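Local coordinates for probable zinc protease (Pseudomonas aeruginosa, PDB 4NNZ), which probably hydrolyses peptide bonds as a zinc-dependent metallopeptidase of the M16 family, forming one subunit of the heterodimeric protease PA0371-PA0372, at residues A26-V30 with V194-V198; G45-H51 with I163-L169; V265-R269 with Y301-N305. All blocks are in the same frame, centred on the assembly; numbering follows the deposited sequence.

Contact 1 of 3, residues A26-V30 with V194-V198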
loop_
_atom_site.group_PDB
_atom_site.type_symbol
_atom_site.label_atom_id
_atom_site.label_comp_id
_atom_site.label_asym_id
_atom_site.label_seq_id
_atom_site.Cartn_x
_atom_site.Cartn_y
_atom_site.Cartn_z
ATOM N N ALA A 26 6.276 32.526 32.638
ATOM C CA ALA A 26 4.895 32.807 32.857
ATOM C C ALA A 26 4.338 31.642 33.613
ATOM O O ALA A 26 4.891 30.559 33.550
ATOM C CB ALA A 26 4.205 32.959 31.541
ATOM N N PRO A 27 3.241 31.822 34.318
ATOM C CA PRO A 27 2.658 30.722 35.078
ATOM C C PRO A 27 1.720 29.830 34.267
ATOM O O PRO A 27 0.563 29.687 34.581
ATOM C CB PRO A 27 1.875 31.463 36.131
ATOM C CG PRO A 27 1.359 32.607 35.371
ATOM C CD PRO A 27 2.513 33.064 34.546
ATOM N N VAL A 28 2.241 29.210 33.221
ATOM C CA VAL A 28 1.462 28.312 32.386
ATOM C C VAL A 28 2.256 27.078 32.095
ATOM O O VAL A 28 3.455 27.123 32.041
ATOM C CB VAL A 28 1.163 28.946 31.044
ATOM C CG1 VAL A 28 0.070 29.956 31.182
ATOM C CG2 VAL A 28 2.392 29.621 30.514
ATOM N N VAL A 29 1.580 25.968 31.894
ATOM C CA VAL A 29 2.268 24.752 31.524
ATOM C C VAL A 29 1.613 24.039 30.360
ATOM O O VAL A 29 0.424 24.028 30.236
ATOM C CB VAL A 29 2.399 23.795 32.706
ATOM C CG1 VAL A 29 1.064 23.182 33.027
ATOM C CG2 VAL A 29 3.386 22.718 32.374
ATOM N N VAL A 30 2.414 23.403 29.536
ATOM C CA VAL A 30 1.912 22.693 28.388
ATOM C C VAL A 30 2.081 21.202 28.619
ATOM O O VAL A 30 3.120 20.762 28.994
ATOM C CB VAL A 30 2.574 23.235 27.088
ATOM C CG1 VAL A 30 3.353 22.217 26.290
ATOM C CG2 VAL A 30 1.556 23.881 26.216
ATOM N N VAL A 194 6.185 17.701 29.054
ATOM C CA VAL A 194 5.761 18.846 29.834
ATOM C C VAL A 194 6.720 20.009 29.800
ATOM O O VAL A 194 7.869 19.866 30.131
ATOM C CB VAL A 194 5.527 18.453 31.292
ATOM C CG1 VAL A 194 4.922 19.593 32.059
ATOM C CG2 VAL A 194 4.616 17.259 31.368
ATOM N N VAL A 195 6.246 21.167 29.415
ATOM C CA VAL A 195 7.071 22.341 29.520
ATOM C C VAL A 195 6.335 23.537 30.113
ATOM O O VAL A 195 5.145 23.706 29.933
ATOM C CB VAL A 195 7.916 22.632 28.242
ATOM C CG1 VAL A 195 7.769 21.576 27.188
ATOM C CG2 VAL A 195 7.704 23.998 27.665
ATOM N N GLY A 196 7.071 24.354 30.840
ATOM C CA GLY A 196 6.456 25.469 31.495
ATOM C C GLY A 196 6.882 25.660 32.922
ATOM O O GLY A 196 7.896 25.196 33.348
ATOM N N ASP A 197 6.027 26.314 33.666
ATOM C CA ASP A 197 6.291 26.744 35.006
ATOM C C ASP A 197 6.067 25.589 35.953
ATOM O O ASP A 197 5.119 25.561 36.700
ATOM C CB ASP A 197 5.309 27.868 35.306
ATOM C CG ASP A 197 5.588 28.579 36.581
ATOM O OD1 ASP A 197 6.751 28.808 36.906
ATOM O OD2 ASP A 197 4.626 28.945 37.252
ATOM N N VAL A 198 6.955 24.617 35.908
ATOM C CA VAL A 198 6.875 23.500 36.817
ATOM C C VAL A 198 8.247 23.016 37.144
ATOM O O VAL A 198 9.198 23.383 36.503
ATOM C CB VAL A 198 6.147 22.288 36.245
ATOM C CG1 VAL A 198 4.670 22.533 36.140
ATOM C CG2 VAL A 198 6.749 21.899 34.925
#

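Contact 2 of 3, residues G45-H51 with I163-L169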
loop_
_atom_site.group_PDB
_atom_site.type_symbol
_atom_site.label_atom_id
_atom_site.label_comp_id
_atom_site.label_asym_id
_atom_site.label_seq_id
_atom_site.Cartn_x
_atom_site.Cartn_y
_atom_site.Cartn_z
ATOM N N GLY A 45 -7.681 -2.107 3.873
ATOM C CA GLY A 45 -9.017 -2.490 4.203
ATOM C C GLY A 45 -9.371 -2.015 5.570
ATOM O O GLY A 45 -10.504 -1.965 5.899
ATOM N N LEU A 46 -8.387 -1.589 6.330
ATOM C CA LEU A 46 -8.623 -0.993 7.614
ATOM C C LEU A 46 -7.889 0.308 7.787
ATOM O O LEU A 46 -7.306 0.558 8.808
ATOM C CB LEU A 46 -8.270 -1.961 8.722
ATOM C CG LEU A 46 -8.764 -3.388 8.611
ATOM C CD1 LEU A 46 -7.635 -4.369 8.782
ATOM C CD2 LEU A 46 -9.865 -3.674 9.594
ATOM N N THR A 47 -7.868 1.116 6.754
ATOM C CA THR A 47 -7.302 2.423 6.852
ATOM C C THR A 47 -8.183 3.393 7.587
ATOM O O THR A 47 -9.370 3.219 7.694
ATOM C CB THR A 47 -6.815 2.990 5.508
ATOM O OG1 THR A 47 -7.893 3.187 4.627
ATOM C CG2 THR A 47 -5.888 2.077 4.879
ATOM N N GLY A 48 -7.548 4.412 8.124
ATOM C CA GLY A 48 -8.214 5.497 8.776
ATOM C C GLY A 48 -8.504 5.261 10.208
ATOM O O GLY A 48 -9.134 6.055 10.815
ATOM N N LEU A 49 -8.040 4.138 10.709
ATOM C CA LEU A 49 -8.285 3.686 12.062
ATOM C C LEU A 49 -7.712 4.541 13.150
ATOM O O LEU A 49 -8.330 4.722 14.141
ATOM C CB LEU A 49 -7.743 2.281 12.218
ATOM C CG LEU A 49 -8.540 1.185 12.890
ATOM C CD1 LEU A 49 -9.989 1.189 12.503
ATOM C CD2 LEU A 49 -7.911 -0.122 12.515
ATOM N N SER A 50 -6.493 5.006 12.987
ATOM C CA SER A 50 -5.865 5.829 13.981
ATOM C C SER A 50 -6.505 7.155 14.122
ATOM O O SER A 50 -6.696 7.647 15.188
ATOM C CB SER A 50 -4.403 5.993 13.670
ATOM O OG SER A 50 -3.982 4.867 13.005
ATOM N N HIS A 51 -6.799 7.760 13.004
ATOM C CA HIS A 51 -7.504 8.994 12.969
ATOM C C HIS A 51 -8.940 8.906 13.502
ATOM O O HIS A 51 -9.418 9.823 14.079
ATOM C CB HIS A 51 -7.426 9.566 11.576
ATOM C CG HIS A 51 -8.347 10.699 11.360
ATOM N ND1 HIS A 51 -9.679 10.520 11.106
ATOM C CD2 HIS A 51 -8.144 12.026 11.406
ATOM C CE1 HIS A 51 -10.259 11.692 11.011
ATOM N NE2 HIS A 51 -9.346 12.622 11.177
ATOM N N ILE A 163 -6.815 9.963 6.706
ATOM C CA ILE A 163 -8.250 9.960 6.869
ATOM C C ILE A 163 -8.873 8.595 6.662
ATOM O O ILE A 163 -9.833 8.271 7.290
ATOM C CB ILE A 163 -8.962 11.028 6.026
ATOM C CG1 ILE A 163 -10.443 11.053 6.339
ATOM C CG2 ILE A 163 -8.837 10.744 4.572
ATOM C CD1 ILE A 163 -10.778 11.426 7.751
ATOM N N GLY A 164 -8.281 7.812 5.787
ATOM C CA GLY A 164 -8.742 6.501 5.416
ATOM C C GLY A 164 -9.428 6.485 4.090
ATOM O O GLY A 164 -10.004 7.445 3.716
ATOM N N TRP A 165 -9.330 5.405 3.353
ATOM C CA TRP A 165 -10.070 5.263 2.118
ATOM C C TRP A 165 -11.543 5.038 2.411
ATOM O O TRP A 165 -11.886 4.430 3.375
ATOM C CB TRP A 165 -9.509 4.127 1.282
ATOM C CG TRP A 165 -8.079 4.225 0.889
ATOM C CD1 TRP A 165 -7.074 3.455 1.322
ATOM C CD2 TRP A 165 -7.509 5.114 -0.046
ATOM N NE1 TRP A 165 -5.920 3.792 0.736
ATOM C CE2 TRP A 165 -6.157 4.818 -0.121
ATOM C CE3 TRP A 165 -8.006 6.148 -0.815
ATOM C CZ2 TRP A 165 -5.304 5.510 -0.920
ATOM C CZ3 TRP A 165 -7.170 6.807 -1.617
ATOM C CH2 TRP A 165 -5.831 6.501 -1.666
ATOM N N MET A 166 -12.409 5.518 1.559
ATOM C CA MET A 166 -13.812 5.496 1.847
ATOM C C MET A 166 -14.347 4.105 2.011
ATOM O O MET A 166 -15.202 3.855 2.822
ATOM C CB MET A 166 -14.600 6.258 0.806
ATOM C CG MET A 166 -16.062 6.387 1.166
ATOM S SD MET A 166 -16.419 7.410 2.574
ATOM C CE MET A 166 -16.408 8.971 1.745
ATOM N N ALA A 167 -13.827 3.204 1.221
ATOM C CA ALA A 167 -14.219 1.846 1.298
ATOM C C ALA A 167 -13.893 1.298 2.650
ATOM O O ALA A 167 -14.630 0.521 3.173
ATOM C CB ALA A 167 -13.520 1.064 0.226
ATOM N N ASP A 168 -12.759 1.658 3.199
ATOM C CA ASP A 168 -12.407 1.227 4.527
ATOM C C ASP A 168 -13.272 1.819 5.621
ATOM O O ASP A 168 -13.691 1.138 6.492
ATOM C CB ASP A 168 -10.915 1.433 4.804
ATOM C CG ASP A 168 -10.036 0.789 3.774
ATOM O OD1 ASP A 168 -10.526 0.030 2.973
ATOM O OD2 ASP A 168 -8.849 1.056 3.732
ATOM N N LEU A 169 -13.545 3.098 5.553
ATOM C CA LEU A 169 -14.378 3.748 6.521
ATOM C C LEU A 169 -15.738 3.145 6.461
ATOM O O LEU A 169 -16.384 2.962 7.445
ATOM C CB LEU A 169 -14.459 5.225 6.232
ATOM C CG LEU A 169 -13.142 5.961 6.137
ATOM C CD1 LEU A 169 -13.325 7.334 5.573
ATOM C CD2 LEU A 169 -12.432 6.036 7.457
HETATM O O HOH W 1 -12.415 -1.428 7.369
HETATM O O HOH W 2 -10.374 8.527 9.924
#

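Contact 3 of 3, residues V265-R269 with Y301-N305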
loop_
_atom_site.group_PDB
_atom_site.type_symbol
_atom_site.label_atom_id
_atom_site.label_comp_id
_atom_site.label_asym_id
_atom_site.label_seq_id
_atom_site.Cartn_x
_atom_site.Cartn_y
_atom_site.Cartn_z
ATOM N N VAL A 265 20.783 14.537 4.327
ATOM C CA VAL A 265 19.475 15.016 4.666
ATOM C C VAL A 265 19.517 16.495 4.903
ATOM O O VAL A 265 18.682 17.212 4.438
ATOM C CB VAL A 265 18.959 14.346 5.940
ATOM C CG1 VAL A 265 17.648 14.940 6.377
ATOM C CG2 VAL A 265 18.778 12.872 5.729
ATOM N N ASN A 266 20.469 16.934 5.678
ATOM C CA ASN A 266 20.557 18.317 6.002
ATOM C C ASN A 266 20.846 19.136 4.779
ATOM O O ASN A 266 20.448 20.265 4.682
ATOM C CB ASN A 266 21.531 18.541 7.128
ATOM C CG ASN A 266 21.023 18.005 8.425
ATOM O OD1 ASN A 266 19.852 17.806 8.594
ATOM N ND2 ASN A 266 21.903 17.760 9.331
ATOM N N ALA A 267 21.552 18.529 3.851
ATOM C CA ALA A 267 21.792 19.103 2.560
ATOM C C ALA A 267 20.512 19.255 1.772
ATOM O O ALA A 267 20.333 20.197 1.070
ATOM C CB ALA A 267 22.786 18.278 1.807
ATOM N N LEU A 268 19.632 18.301 1.885
ATOM C CA LEU A 268 18.329 18.416 1.288
ATOM C C LEU A 268 17.450 19.521 1.858
ATOM O O LEU A 268 16.725 20.153 1.147
ATOM C CB LEU A 268 17.627 17.071 1.303
ATOM C CG LEU A 268 18.165 16.107 0.288
ATOM C CD1 LEU A 268 17.580 14.749 0.505
ATOM C CD2 LEU A 268 17.893 16.578 -1.112
ATOM N N ARG A 269 17.506 19.726 3.153
ATOM C CA ARG A 269 16.756 20.778 3.777
ATOM C C ARG A 269 17.214 22.114 3.278
ATOM O O ARG A 269 16.426 22.960 2.965
ATOM C CB ARG A 269 16.932 20.690 5.273
ATOM C CG ARG A 269 16.827 19.276 5.759
ATOM C CD ARG A 269 17.051 19.148 7.234
ATOM N NE ARG A 269 16.405 20.188 7.996
ATOM C CZ ARG A 269 16.670 20.445 9.259
ATOM N NH1 ARG A 269 17.559 19.748 9.892
ATOM N NH2 ARG A 269 16.043 21.394 9.886
ATOM N N TYR A 301 9.750 19.642 2.191
ATOM C CA TYR A 301 10.442 18.411 2.542
ATOM C C TYR A 301 10.458 18.209 4.039
ATOM O O TYR A 301 11.007 19.023 4.723
ATOM C CB TYR A 301 11.872 18.491 2.043
ATOM C CG TYR A 301 12.795 17.413 2.532
ATOM C CD1 TYR A 301 12.467 16.100 2.398
ATOM C CD2 TYR A 301 13.999 17.718 3.098
ATOM C CE1 TYR A 301 13.291 15.120 2.829
ATOM C CE2 TYR A 301 14.838 16.736 3.528
ATOM C CZ TYR A 301 14.467 15.436 3.380
ATOM O OH TYR A 301 15.267 14.438 3.784
ATOM N N ASP A 302 9.886 17.132 4.552
ATOM C CA ASP A 302 9.976 16.851 5.970
ATOM C C ASP A 302 11.118 15.917 6.236
ATOM O O ASP A 302 11.111 14.807 5.815
ATOM C CB ASP A 302 8.699 16.230 6.499
ATOM C CG ASP A 302 8.728 16.030 7.988
ATOM O OD1 ASP A 302 9.790 16.147 8.579
ATOM O OD2 ASP A 302 7.691 15.749 8.585
ATOM N N ALA A 303 12.104 16.409 6.952
ATOM C CA ALA A 303 13.304 15.681 7.236
ATOM C C ALA A 303 13.195 14.867 8.487
ATOM O O ALA A 303 14.096 14.154 8.822
ATOM C CB ALA A 303 14.454 16.636 7.361
ATOM N N PHE A 304 12.079 14.976 9.177
ATOM C CA PHE A 304 11.917 14.329 10.459
ATOM C C PHE A 304 10.910 13.199 10.509
ATOM O O PHE A 304 10.138 13.111 11.402
ATOM C CB PHE A 304 11.659 15.341 11.554
ATOM C CG PHE A 304 12.695 16.379 11.636
ATOM C CD1 PHE A 304 13.855 16.137 12.277
ATOM C CD2 PHE A 304 12.520 17.575 11.029
ATOM C CE1 PHE A 304 14.823 17.075 12.344
ATOM C CE2 PHE A 304 13.483 18.520 11.081
ATOM C CZ PHE A 304 14.639 18.269 11.744
ATOM N N ASN A 305 10.932 12.358 9.501
ATOM C CA ASN A 305 10.125 11.151 9.456
ATOM C C ASN A 305 10.681 9.939 10.172
ATOM O O ASN A 305 11.845 9.774 10.343
ATOM C CB ASN A 305 9.802 10.775 8.018
ATOM C CG ASN A 305 8.728 11.623 7.420
ATOM O OD1 ASN A 305 7.748 11.942 8.059
ATOM N ND2 ASN A 305 8.900 11.975 6.190
#

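Contact 1 of 3, residues A26-V30 with V194-V198
An antiparallel strand pair inside the six-stranded mixed sheet of the N-terminal half forms where strand 28-35 starts and strand 190-196 ends. Val29, Asp197 and Val30 lose the most surface to the pairing. Val30 and Val195 form a hydrogen-bonded pair, with Val30 N to Val195 O at 2.8 Å and Val195 N to Val30 O at 3.2 Å. Their side chains share a face with Val28, and helix 367-379 packs on it through Ile367 and Ala371. One step back, Val29 sits opposite Gly196 in a non-hydrogen-bonded pair, the two CA atoms only 4.2 Å apart. Val29 belongs to the other face: its CG2 lies 3.5 Å from Val194 CG1 and 4.0 Å from Val198 CG1, a small valine cluster that Leu100 and Val203 extend toward helices 100-112 and 200-211. The close approach depends on Gly196, since a CB there would collide with Val28 O and Val29 CA, and at its backbone angles (phi 135°, psi -156°) would also be jammed against the preceding carbonyl O.

Beyond the regular pairing both segments turn sharply. Pro27 and Asp197 each sit at the centre of an inverse gamma turn, the first closed by a weak bond from Val28 N to Ala26 O (3.0 Å), the second by Val198 N to Gly196 O (2.8 Å). Asp197 points toward the other strand and fills the corner: its CB meets Ala26 O at 3.2 Å, its OD2 comes to 3.4 Å from Pro27 CA, and its backbone N gives Val28 O a 3.1 Å hydrogen bond.

Contact 2 of 3, residues G45-H51 with I163-L169
Start at Gly45, whose CA comes within 3.2 Å of Asp168 OD1. Its N makes a weak, 3.4 Å hydrogen bond to Asp168 OD2, and a water links the two backbones, donating to Gly45 O at 2.5 Å and to Asp168 O at 3.0 Å. Leu46 turns away, packing on Asp176 and on Arg223 of the second subunit. Thr47 is the centre of the contact. Its N and OG1 both donate to Asp168 OD2, at 3.2 and 2.5 Å, while the same OG1 accepts from Trp165 N at 2.9 Å. One threonine hydroxyl thus joins the N-cap residue of helix 166-171 to an acidic side chain in that helix, and Asp168 OD1 is held by a salt bridge to Arg171.

At Gly48, the N-cap of helix 49-56, the backbones are in direct contact: Gly48 CA is 3.5 Å from Gly164 CA and 3.5 Å from Ile163 O. A CB on either glycine would clash with the other's CA. The helix then carries Leu49 and Ser50 away from the second segment and returns with His51, whose CE1 lies 3.3 Å from Ile163 CD1. A second water bonds to His51 ND1 at 2.4 Å and donates to Gly48 O (2.9 Å) and Ile163 O (2.7 Å). Glu131 of helix 118-137 touches the His51 side chain. His51 is the first histidine of what matches the inverted zinc motif HXXEH of M16 peptidases, so this junction of two helix starts lies beside the probable metal site.

Contact 3 of 3, residues V265-R269 with Y301-N305
This is helix-to-loop packing, mostly apolar and without a hydrogen bond across it, in the C-terminal half of the chain: one side of helix 262-276 rests on the connection leading from strand 294-301 to strand 309-317. Tyr301 and Arg269 give up the most area. The tyrosine ring packs against the helix, its CE2 3.6 Å from Leu268 CB and 3.9 Å from Arg269 CG, the latter near the plane of the ring. Its OH approaches Val265 CG1 at 3.6 Å, but the hydroxyl's hydrogen-bond partner is Pro254 O, outside both segments.

Ala303 fits between the side chains one helical turn apart: its CB is 3.7 Å from Val265 CG1 and 3.6 Å from Arg269 CD. Beyond it, Phe304 sets CZ over one face of the Arg269 guanidinium, 3.8 Å from NH1. That same NH1 bonds to Asn266 OD1 at 3.3 Å within the helix and forms a salt bridge to Asp390. The loop is shaped by an Asx turn, Asp302 OD1 accepting from Phe304 N at 2.6 Å.

Around this joint, Val253 of strand 246-253 touches both Leu268 and Tyr301, helix 386-396 meets Asn266, Arg269 and Phe304, and helix 346-364 adds Met356 and Met360 against Arg269.

From the N terminus, the chain enters contact 1 at 26-30, runs along strand 28-35 and reaches the first half of contact 2 at 45-51. Contact 2 closes when 163-169 returns, and contact 1 closes only later, at 194-198, so the smaller loop lies wholly within the larger. Contact 3 opens afterwards at 265-269 and closes at 301-305, in series with both. They do not cross. Contact 1 joins strands of the N-terminal sheet, contact 2 ties the starts of two helices at the likely metal site, and contact 3 sets a helix against the edge of the second sheet. Their centres lie 28 to 36 Å apart, with no direct contact between them.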